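Local coordinates for alpha-glucosidase (Bacteroides thetaiotaomicron, PDB 5XFM), which hydrolyses beta-L-arabinopyranosides and alpha-galactosides as a bifunctional, calcium-containing member of glycoside hydrolase family 97, at residues A[357-371]-A[391-405]. The protein carries 1 engineered substitution. Numbering follows the deposited sequence.
Sequences ELFLWYSSSGYWNDI and WLQSLGVKGIKVDFF
The F359 ring lies flat over the backbone of G399, whose CA sits 3.5 Å from the ring centroid in a CH-pi contact, and this pair begins a worked example of two neighbouring parallel strands of a TIM barrel. A side chain at G399 would run into the ring, as a CB there would clash with F359 CE2. A parallel ladder of backbone hydrogen bonds, Y362 N to K401 O among them, zips 357-363 to 399-403.

W361, F359, K401 and D403 share one face of the sheet. With CG anti to the backbone N (chi1 -170°), W361 swings its indole across K401, CD1 meeting the extended lysine chain at CD, while NE1 gives a weak bond to D403 OD2 (3.3 Å); ring and carboxylate planes stand 58° apart. The D403 side chain lies about 5 Å from the bound calcium ion, too far to be a ligand, so D403 is at most second-shell and W361 lies one step further out. F404 brings CE2 to the edge of the indole, in its plane, and takes I371 CD1 over the centre of one of its own faces.

Beyond the strand end, S364 grips D403 O twice, through N (2.9 Å) and OG (3.0 Å), and lays CB over the centre of the F405 ring at 3.5 Å from the centroid. A serine in place of F405 would probably strip S364 CB of this aromatic floor and open a gap toward Y416 and F432. W368 NE1 reaches F404 O in the indole plane (3.1 Å).

On the opposite face, Y362 points its OH at L392 CD1, and L360 packs crosswise on V397. Here helix 382-395 makes the beta-alpha-beta crossover, with helix 341-353 against L358 and L360, helix 410-425 against F405, and strand 328-331 flanking 357-363.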
ATOM      1  N   GLU A 357      -5.764 -13.970 -20.870  1.00 25.36           N
ATOM      2  CA  GLU A 357      -4.314 -13.827 -20.909  1.00 22.32           C
ATOM      3  C   GLU A 357      -3.714 -14.190 -19.556  1.00 27.84           C
ATOM      4  O   GLU A 357      -4.426 -14.239 -18.554  1.00 21.35           O
ATOM      5  CB  GLU A 357      -3.952 -12.400 -21.327  1.00 27.43           C
ATOM      6  CG  GLU A 357      -4.003 -12.207 -22.839  1.00 26.77           C
ATOM      7  CD  GLU A 357      -4.219 -10.769 -23.239  1.00 30.95           C
ATOM      8  OE1 GLU A 357      -4.954 -10.066 -22.515  1.00 39.43           O
ATOM      9  OE2 GLU A 357      -3.662 -10.340 -24.273  1.00 39.87           O
ATOM     10  N   LEU A 358      -2.408 -14.443 -19.520  1.00 27.89           N
ATOM     11  CA  LEU A 358      -1.793 -14.988 -18.312  1.00 24.32           C
ATOM     12  C   LEU A 358      -0.829 -14.061 -17.570  1.00 26.11           C
ATOM     13  O   LEU A 358      -0.158 -13.213 -18.161  1.00 26.32           O
ATOM     14  CB  LEU A 358      -1.048 -16.284 -18.642  1.00 23.49           C
ATOM     15  CG  LEU A 358      -1.834 -17.393 -19.326  1.00 22.60           C
ATOM     16  CD1 LEU A 358      -0.936 -18.591 -19.507  1.00 22.75           C
ATOM     17  CD2 LEU A 358      -3.051 -17.759 -18.494  1.00 20.25           C
ATOM     18  N   PHE A 359      -0.795 -14.237 -16.254  1.00 24.26           N
ATOM     19  CA  PHE A 359       0.279 -13.728 -15.410  1.00 23.98           C
ATOM     20  C   PHE A 359       1.069 -14.930 -14.936  1.00 20.94           C
ATOM     21  O   PHE A 359       0.478 -15.945 -14.555  1.00 19.62           O
ATOM     22  CB  PHE A 359      -0.261 -12.951 -14.212  1.00 16.99           C
ATOM     23  CG  PHE A 359      -0.554 -11.512 -14.490  1.00 24.00           C
ATOM     24  CD1 PHE A 359      -1.520 -11.154 -15.413  1.00 22.44           C
ATOM     25  CD2 PHE A 359       0.091 -10.508 -13.775  1.00 26.35           C
ATOM     26  CE1 PHE A 359      -1.813  -9.830 -15.648  1.00 22.17           C
ATOM     27  CE2 PHE A 359      -0.202  -9.176 -14.005  1.00 21.40           C
ATOM     28  CZ  PHE A 359      -1.153  -8.837 -14.941  1.00 24.10           C
ATOM     29  N   LEU A 360       2.392 -14.840 -14.969  1.00 18.74           N
ATOM     30  CA  LEU A 360       3.218 -15.935 -14.474  1.00 19.43           C
ATOM     31  C   LEU A 360       4.025 -15.542 -13.235  1.00 23.64           C
ATOM     32  O   LEU A 360       4.537 -14.415 -13.139  1.00 16.77           O
ATOM     33  CB  LEU A 360       4.155 -16.441 -15.572  1.00 18.49           C
ATOM     34  CG  LEU A 360       3.461 -17.034 -16.798  1.00 22.23           C
ATOM     35  CD1 LEU A 360       4.480 -17.620 -17.765  1.00 17.52           C
ATOM     36  CD2 LEU A 360       2.452 -18.091 -16.370  1.00 21.87           C
ATOM     37  N   TRP A 361       4.099 -16.484 -12.292  1.00 20.61           N
ATOM     38  CA  TRP A 361       4.838 -16.347 -11.036  1.00 20.25           C
ATOM     39  C   TRP A 361       6.337 -16.546 -11.227  1.00 22.95           C
ATOM     40  O   TRP A 361       6.774 -17.496 -11.885  1.00 16.41           O
ATOM     41  CB  TRP A 361       4.321 -17.359 -10.001  1.00 18.42           C
ATOM     42  CG  TRP A 361       4.843 -17.167  -8.592  1.00 18.99           C
ATOM     43  CD1 TRP A 361       4.214 -16.504  -7.570  1.00 21.79           C
ATOM     44  CD2 TRP A 361       6.071 -17.671  -8.039  1.00 17.42           C
ATOM     45  NE1 TRP A 361       4.980 -16.551  -6.427  1.00 15.10           N
ATOM     46  CE2 TRP A 361       6.123 -17.260  -6.688  1.00 18.84           C
ATOM     47  CE3 TRP A 361       7.132 -18.418  -8.555  1.00 15.06           C
ATOM     48  CZ2 TRP A 361       7.192 -17.577  -5.852  1.00 18.90           C
ATOM     49  CZ3 TRP A 361       8.193 -18.725  -7.725  1.00 17.81           C
ATOM     50  CH2 TRP A 361       8.216 -18.305  -6.389  1.00 20.88           C
ATOM     51  N   TYR A 362       7.121 -15.633 -10.665  1.00 20.59           N
ATOM     52  CA  TYR A 362       8.570 -15.792 -10.593  1.00 19.37           C
ATOM     53  C   TYR A 362       9.069 -15.483  -9.194  1.00 18.85           C
ATOM     54  O   TYR A 362       8.504 -14.631  -8.512  1.00 18.24           O
ATOM     55  CB  TYR A 362       9.272 -14.877 -11.607  1.00 22.28           C
ATOM     56  CG  TYR A 362       9.238 -15.374 -13.034  1.00 22.23           C
ATOM     57  CD1 TYR A 362       8.106 -15.209 -13.822  1.00 19.66           C
ATOM     58  CD2 TYR A 362      10.345 -16.005 -13.597  1.00 20.81           C
ATOM     59  CE1 TYR A 362       8.073 -15.667 -15.129  1.00 20.82           C
ATOM     60  CE2 TYR A 362      10.320 -16.467 -14.902  1.00 19.04           C
ATOM     61  CZ  TYR A 362       9.181 -16.295 -15.660  1.00 19.33           C
ATOM     62  OH  TYR A 362       9.151 -16.751 -16.956  1.00 24.07           O
ATOM     63  N   SER A 363      10.135 -16.153  -8.764  1.00 22.18           N
ATOM     64  CA  SER A 363      10.842 -15.696  -7.575  1.00 17.12           C
ATOM     65  C   SER A 363      11.851 -14.640  -7.997  1.00 21.06           C
ATOM     66  O   SER A 363      12.544 -14.798  -9.007  1.00 22.50           O
ATOM     67  CB  SER A 363      11.544 -16.841  -6.841  1.00 21.04           C
ATOM     68  OG  SER A 363      12.092 -16.384  -5.605  1.00 15.54           O
ATOM     69  N   SER A 364      11.920 -13.553  -7.239  1.00 14.28           N
ATOM     70  CA  SER A 364      12.976 -12.572  -7.440  1.00 16.01           C
ATOM     71  C   SER A 364      14.291 -13.195  -7.030  1.00 14.20           C
ATOM     72  O   SER A 364      15.363 -12.754  -7.440  1.00 11.87           O
ATOM     73  CB  SER A 364      12.724 -11.317  -6.613  1.00 13.84           C
ATOM     74  OG  SER A 364      13.034 -11.564  -5.256  1.00 14.67           O
ATOM     75  N   SER A 365      14.184 -14.238  -6.216  1.00 15.93           N
ATOM     76  CA  SER A 365      15.310 -14.747  -5.446  1.00 16.13           C
ATOM     77  C   SER A 365      16.331 -15.522  -6.258  1.00 23.34           C
ATOM     78  O   SER A 365      16.014 -16.444  -7.018  1.00 16.38           O
ATOM     79  CB  SER A 365      14.807 -15.602  -4.280  1.00 15.21           C
ATOM     80  OG  SER A 365      14.203 -16.797  -4.735  1.00 24.41           O
ATOM     81  N   GLY A 366      17.569 -15.076  -6.095  1.00 26.11           N
ATOM     82  CA  GLY A 366      18.738 -15.782  -6.539  1.00 16.25           C
ATOM     83  C   GLY A 366      19.619 -16.147  -5.362  1.00 20.83           C
ATOM     84  O   GLY A 366      19.905 -17.322  -5.155  1.00 23.33           O
ATOM     85  N   TYR A 367      20.064 -15.157  -4.587  1.00 15.97           N
ATOM     86  CA  TYR A 367      21.179 -15.416  -3.677  1.00 16.29           C
ATOM     87  C   TYR A 367      21.028 -15.030  -2.197  1.00 16.32           C
ATOM     88  O   TYR A 367      22.022 -15.022  -1.474  1.00 17.29           O
ATOM     89  CB  TYR A 367      22.435 -14.730  -4.230  1.00 18.78           C
ATOM     90  CG  TYR A 367      22.330 -13.223  -4.354  1.00 28.48           C
ATOM     91  CD1 TYR A 367      22.521 -12.401  -3.248  1.00 23.76           C
ATOM     92  CD2 TYR A 367      22.056 -12.621  -5.576  1.00 25.92           C
ATOM     93  CE1 TYR A 367      22.423 -11.027  -3.351  1.00 24.33           C
ATOM     94  CE2 TYR A 367      21.962 -11.244  -5.688  1.00 25.60           C
ATOM     95  CZ  TYR A 367      22.146 -10.454  -4.568  1.00 24.74           C
ATOM     96  OH  TYR A 367      22.055  -9.082  -4.657  1.00 32.08           O
ATOM     97  N   TRP A 368      19.819 -14.772  -1.709  1.00 15.13           N
ATOM     98  CA  TRP A 368      19.720 -14.283  -0.333  1.00 18.37           C
ATOM     99  C   TRP A 368      18.836 -15.122   0.599  1.00 21.21           C
ATOM    100  O   TRP A 368      18.779 -14.853   1.804  1.00 23.92           O
ATOM    101  CB  TRP A 368      19.217 -12.833  -0.326  1.00 14.89           C
ATOM    102  CG  TRP A 368      17.942 -12.640  -1.090  1.00 15.37           C
ATOM    103  CD1 TRP A 368      16.671 -12.790  -0.608  1.00 15.08           C
ATOM    104  CD2 TRP A 368      17.807 -12.262  -2.463  1.00 14.24           C
ATOM    105  NE1 TRP A 368      15.758 -12.533  -1.592  1.00 14.01           N
ATOM    106  CE2 TRP A 368      16.426 -12.205  -2.744  1.00 18.36           C
ATOM    107  CE3 TRP A 368      18.719 -11.964  -3.483  1.00 13.25           C
ATOM    108  CZ2 TRP A 368      15.935 -11.858  -4.000  1.00 12.63           C
ATOM    109  CZ3 TRP A 368      18.232 -11.631  -4.726  1.00 15.09           C
ATOM    110  CH2 TRP A 368      16.851 -11.576  -4.976  1.00 17.92           C
ATOM    111  N   ASN A 369      18.162 -16.132   0.059  1.00 17.36           N
ATOM    112  CA  ASN A 369      17.292 -16.975   0.872  1.00 18.55           C
ATOM    113  C   ASN A 369      17.321 -18.449   0.464  1.00 19.39           C
ATOM    114  O   ASN A 369      18.121 -18.851  -0.383  1.00 19.53           O
ATOM    115  CB  ASN A 369      15.851 -16.446   0.825  1.00 22.52           C
ATOM    116  CG  ASN A 369      15.261 -16.445  -0.586  1.00 20.27           C
ATOM    117  OD1 ASN A 369      15.479 -17.369  -1.379  1.00 22.51           O
ATOM    118  ND2 ASN A 369      14.487 -15.417  -0.890  1.00 15.98           N
ATOM    119  N   ASP A 370      16.397 -19.230   1.023  1.00 19.04           N
ATOM    120  CA  ASP A 370      16.337 -20.676   0.774  1.00 20.67           C
ATOM    121  C   ASP A 370      15.113 -21.114  -0.026  1.00 21.49           C
ATOM    122  O   ASP A 370      14.646 -22.237   0.119  1.00 25.91           O
ATOM    123  CB  ASP A 370      16.359 -21.455   2.091  1.00 18.62           C
ATOM    124  CG  ASP A 370      17.681 -21.342   2.819  1.00 23.29           C
ATOM    125  OD1 ASP A 370      18.739 -21.290   2.152  1.00 21.59           O
ATOM    126  OD2 ASP A 370      17.658 -21.320   4.065  1.00 21.86           O
ATOM    127  N   ILE A 371      14.589 -20.222  -0.855  1.00 22.57           N
ATOM    128  CA  ILE A 371      13.437 -20.538  -1.688  1.00 22.42           C
ATOM    129  C   ILE A 371      13.788 -21.560  -2.782  1.00 26.34           C
ATOM    130  O   ILE A 371      14.783 -21.400  -3.496  1.00 23.48           O
ATOM    131  CB  ILE A 371      12.868 -19.254  -2.326  1.00 22.65           C
ATOM    132  CG1 ILE A 371      12.194 -18.404  -1.246  1.00 22.35           C
ATOM    133  CG2 ILE A 371      11.891 -19.582  -3.443  1.00 24.51           C
ATOM    134  CD1 ILE A 371      11.001 -19.086  -0.587  1.00 13.02           C
ATOM    135  N   TRP A 391      11.267 -14.144 -24.024  1.00 22.73           N
ATOM    136  CA  TRP A 391      10.416 -15.331 -24.173  1.00 24.98           C
ATOM    137  C   TRP A 391       8.952 -15.017 -23.809  1.00 21.49           C
ATOM    138  O   TRP A 391       8.031 -15.325 -24.580  1.00 22.68           O
ATOM    139  CB  TRP A 391      10.941 -16.491 -23.322  1.00 23.21           C
ATOM    140  CG  TRP A 391      10.066 -17.715 -23.332  1.00 26.31           C
ATOM    141  CD1 TRP A 391       9.934 -18.619 -24.351  1.00 23.88           C
ATOM    142  CD2 TRP A 391       9.221 -18.185 -22.270  1.00 24.88           C
ATOM    143  NE1 TRP A 391       9.051 -19.613 -23.992  1.00 27.90           N
ATOM    144  CE2 TRP A 391       8.601 -19.371 -22.719  1.00 24.36           C
ATOM    145  CE3 TRP A 391       8.926 -17.719 -20.986  1.00 23.15           C
ATOM    146  CZ2 TRP A 391       7.704 -20.090 -21.930  1.00 25.08           C
ATOM    147  CZ3 TRP A 391       8.033 -18.431 -20.201  1.00 20.11           C
ATOM    148  CH2 TRP A 391       7.433 -19.605 -20.676  1.00 28.02           C
ATOM    149  N   LEU A 392       8.748 -14.392 -22.648  1.00 20.58           N
ATOM    150  CA  LEU A 392       7.406 -14.031 -22.185  1.00 20.86           C
ATOM    151  C   LEU A 392       6.661 -13.223 -23.228  1.00 24.78           C
ATOM    152  O   LEU A 392       5.522 -13.549 -23.572  1.00 22.27           O
ATOM    153  CB  LEU A 392       7.451 -13.225 -20.874  1.00 23.31           C
ATOM    154  CG  LEU A 392       7.589 -13.874 -19.485  1.00 24.46           C
ATOM    155  CD1 LEU A 392       8.669 -14.891 -19.427  1.00 27.73           C
ATOM    156  CD2 LEU A 392       7.848 -12.838 -18.417  1.00 18.83           C
ATOM    157  N   GLN A 393       7.323 -12.190 -23.746  1.00 20.62           N
ATOM    158  CA  GLN A 393       6.711 -11.294 -24.711  1.00 18.57           C
ATOM    159  C   GLN A 393       6.405 -11.985 -26.029  1.00 21.04           C
ATOM    160  O   GLN A 393       5.353 -11.760 -26.631  1.00 23.81           O
ATOM    161  CB  GLN A 393       7.627 -10.104 -24.975  1.00 22.14           C
ATOM    162  CG  GLN A 393       6.992  -9.019 -25.810  1.00 15.23           C
ATOM    163  CD  GLN A 393       7.949  -7.885 -26.074  1.00 20.15           C
ATOM    164  OE1 GLN A 393       9.165  -8.076 -26.069  1.00 24.00           O
ATOM    165  NE2 GLN A 393       7.410  -6.692 -26.285  1.00 11.68           N
ATOM    166  N   SER A 394       7.330 -12.826 -26.474  1.00 17.50           N
ATOM    167  CA  SER A 394       7.113 -13.618 -27.678  1.00 23.82           C
ATOM    168  C   SER A 394       5.891 -14.534 -27.511  1.00 26.62           C
ATOM    169  O   SER A 394       5.165 -14.793 -28.472  1.00 25.45           O
ATOM    170  CB  SER A 394       8.365 -14.433 -28.015  1.00 20.11           C
ATOM    171  OG  SER A 394       8.464 -15.584 -27.194  1.00 25.29           O
ATOM    172  N   LEU A 395       5.658 -15.017 -26.293  1.00 22.12           N
ATOM    173  CA  LEU A 395       4.455 -15.804 -26.037  1.00 19.55           C
ATOM    174  C   LEU A 395       3.207 -14.937 -25.914  1.00 23.48           C
ATOM    175  O   LEU A 395       2.097 -15.393 -26.167  1.00 24.65           O
ATOM    176  CB  LEU A 395       4.613 -16.644 -24.767  1.00 24.43           C
ATOM    177  CG  LEU A 395       5.463 -17.908 -24.872  1.00 24.39           C
ATOM    178  CD1 LEU A 395       5.034 -18.899 -23.805  1.00 21.18           C
ATOM    179  CD2 LEU A 395       5.334 -18.518 -26.259  1.00 21.94           C
ATOM    180  N   GLY A 396       3.382 -13.684 -25.520  1.00 26.00           N
ATOM    181  CA  GLY A 396       2.236 -12.824 -25.304  1.00 25.88           C
ATOM    182  C   GLY A 396       1.715 -12.863 -23.874  1.00 22.48           C
ATOM    183  O   GLY A 396       0.564 -12.508 -23.619  1.00 25.31           O
ATOM    184  N   VAL A 397       2.548 -13.315 -22.942  1.00 22.16           N
ATOM    185  CA  VAL A 397       2.207 -13.231 -21.525  1.00 21.19           C
ATOM    186  C   VAL A 397       2.130 -11.747 -21.190  1.00 24.80           C
ATOM    187  O   VAL A 397       2.935 -10.959 -21.683  1.00 20.16           O
ATOM    188  CB  VAL A 397       3.242 -13.955 -20.621  1.00 26.64           C
ATOM    189  CG1 VAL A 397       2.897 -13.783 -19.143  1.00 18.78           C
ATOM    190  CG2 VAL A 397       3.322 -15.439 -20.979  1.00 24.24           C
ATOM    191  N   LYS A 398       1.141 -11.371 -20.386  1.00 23.89           N
ATOM    192  CA  LYS A 398       0.839  -9.973 -20.124  1.00 17.54           C
ATOM    193  C   LYS A 398       1.287  -9.461 -18.760  1.00 22.56           C
ATOM    194  O   LYS A 398       1.243  -8.258 -18.509  1.00 23.37           O
ATOM    195  CB  LYS A 398      -0.665  -9.737 -20.274  1.00 22.33           C
ATOM    196  CG  LYS A 398      -1.179  -9.910 -21.691  1.00 28.38           C
ATOM    197  CD  LYS A 398      -0.347  -9.068 -22.649  1.00 33.39           C
ATOM    198  CE  LYS A 398      -1.166  -8.581 -23.822  1.00 32.97           C
ATOM    199  NZ  LYS A 398      -0.481  -7.457 -24.522  1.00 38.32           N
ATOM    200  N   GLY A 399       1.698 -10.358 -17.873  1.00 23.49           N
ATOM    201  CA  GLY A 399       2.107  -9.929 -16.551  1.00 24.44           C
ATOM    202  C   GLY A 399       2.952 -10.926 -15.791  1.00 22.49           C
ATOM    203  O   GLY A 399       2.962 -12.117 -16.111  1.00 28.00           O
ATOM    204  N   ILE A 400       3.687 -10.435 -14.798  1.00 19.05           N
ATOM    205  CA  ILE A 400       4.431 -11.317 -13.915  1.00 21.88           C
ATOM    206  C   ILE A 400       4.200 -10.991 -12.444  1.00 23.07           C
ATOM    207  O   ILE A 400       4.014  -9.828 -12.061  1.00 19.84           O
ATOM    208  CB  ILE A 400       5.944 -11.282 -14.192  1.00 17.72           C
ATOM    209  CG1 ILE A 400       6.490  -9.859 -14.116  1.00 21.13           C
ATOM    210  CG2 ILE A 400       6.237 -11.897 -15.533  1.00 17.70           C
ATOM    211  CD1 ILE A 400       8.003  -9.803 -14.158  1.00 22.47           C
ATOM    212  N   LYS A 401       4.202 -12.041 -11.630  1.00 22.45           N
ATOM    213  CA  LYS A 401       4.128 -11.900 -10.185  1.00 21.66           C
ATOM    214  C   LYS A 401       5.464 -12.314  -9.578  1.00 23.55           C
ATOM    215  O   LYS A 401       5.838 -13.489  -9.645  1.00 22.43           O
ATOM    216  CB  LYS A 401       2.980 -12.741  -9.621  1.00 23.06           C
ATOM    217  CG  LYS A 401       2.903 -12.774  -8.101  1.00 23.08           C
ATOM    218  CD  LYS A 401       1.790 -13.685  -7.631  1.00 21.00           C
ATOM    219  CE  LYS A 401       1.795 -13.826  -6.124  1.00 21.93           C
ATOM    220  NZ  LYS A 401       0.729 -14.731  -5.626  1.00 22.40           N
ATOM    221  N   VAL A 402       6.182 -11.348  -9.000  1.00 17.72           N
ATOM    222  CA  VAL A 402       7.542 -11.580  -8.503  1.00 16.33           C
ATOM    223  C   VAL A 402       7.615 -11.563  -6.976  1.00 18.09           C
ATOM    224  O   VAL A 402       7.201 -10.592  -6.334  1.00 17.40           O
ATOM    225  CB  VAL A 402       8.524 -10.532  -9.050  1.00 20.96           C
ATOM    226  CG1 VAL A 402       9.941 -10.893  -8.666  1.00 14.15           C
ATOM    227  CG2 VAL A 402       8.392 -10.409 -10.573  1.00 14.71           C
ATOM    228  N   ASP A 403       8.178 -12.627  -6.401  1.00 17.36           N
ATOM    229  CA  ASP A 403       8.029 -12.896  -4.974  1.00 14.36           C
ATOM    230  C   ASP A 403       9.357 -12.961  -4.211  1.00 14.76           C
ATOM    231  O   ASP A 403      10.426 -13.024  -4.815  1.00 16.62           O
ATOM    232  CB  ASP A 403       7.266 -14.208  -4.780  1.00 21.24           C
ATOM    233  CG  ASP A 403       6.365 -14.185  -3.560  1.00 22.63           C
ATOM    234  OD1 ASP A 403       6.706 -13.481  -2.583  1.00 19.51           O
ATOM    235  OD2 ASP A 403       5.314 -14.868  -3.586  1.00 17.50           O
ATOM    236  N   PHE A 404       9.265 -12.911  -2.884  1.00 15.66           N
ATOM    237  CA  PHE A 404      10.379 -13.212  -1.965  1.00 17.28           C
ATOM    238  C   PHE A 404      11.622 -12.325  -2.098  1.00 14.56           C
ATOM    239  O   PHE A 404      12.729 -12.830  -2.255  1.00 20.67           O
ATOM    240  CB  PHE A 404      10.812 -14.678  -2.120  1.00 21.28           C
ATOM    241  CG  PHE A 404       9.732 -15.675  -1.807  1.00 16.72           C
ATOM    242  CD1 PHE A 404       9.025 -15.603  -0.617  1.00 15.32           C
ATOM    243  CD2 PHE A 404       9.432 -16.688  -2.701  1.00 21.85           C
ATOM    244  CE1 PHE A 404       8.036 -16.524  -0.326  1.00 18.58           C
ATOM    245  CE2 PHE A 404       8.437 -17.603  -2.420  1.00 15.39           C
ATOM    246  CZ  PHE A 404       7.742 -17.522  -1.231  1.00 17.08           C
ATOM    247  N   PHE A 405      11.456 -11.013  -1.990  1.00 18.59           N
ATOM    248  CA  PHE A 405      12.605 -10.107  -2.072  1.00 18.14           C
ATOM    249  C   PHE A 405      13.429 -10.075  -0.780  1.00 19.10           C
ATOM    250  O   PHE A 405      13.009 -10.595   0.255  1.00 18.17           O
ATOM    251  CB  PHE A 405      12.146  -8.699  -2.429  1.00 14.52           C
ATOM    252  CG  PHE A 405      11.735  -8.541  -3.868  1.00 18.27           C
ATOM    253  CD1 PHE A 405      10.446  -8.872  -4.275  1.00 16.56           C
ATOM    254  CD2 PHE A 405      12.634  -8.077  -4.818  1.00 12.17           C
ATOM    255  CE1 PHE A 405      10.054  -8.722  -5.604  1.00 19.85           C
ATOM    256  CE2 PHE A 405      12.247  -7.927  -6.148  1.00 18.42           C
ATOM    257  CZ  PHE A 405      10.956  -8.247  -6.543  1.00 11.52           C
TER
HETATM  258  O   HOH W   1      -1.313 -14.647 -22.274  1.00 23.86           O
HETATM  259  O   HOH W   2      13.608 -13.092   0.924  1.00 13.50           O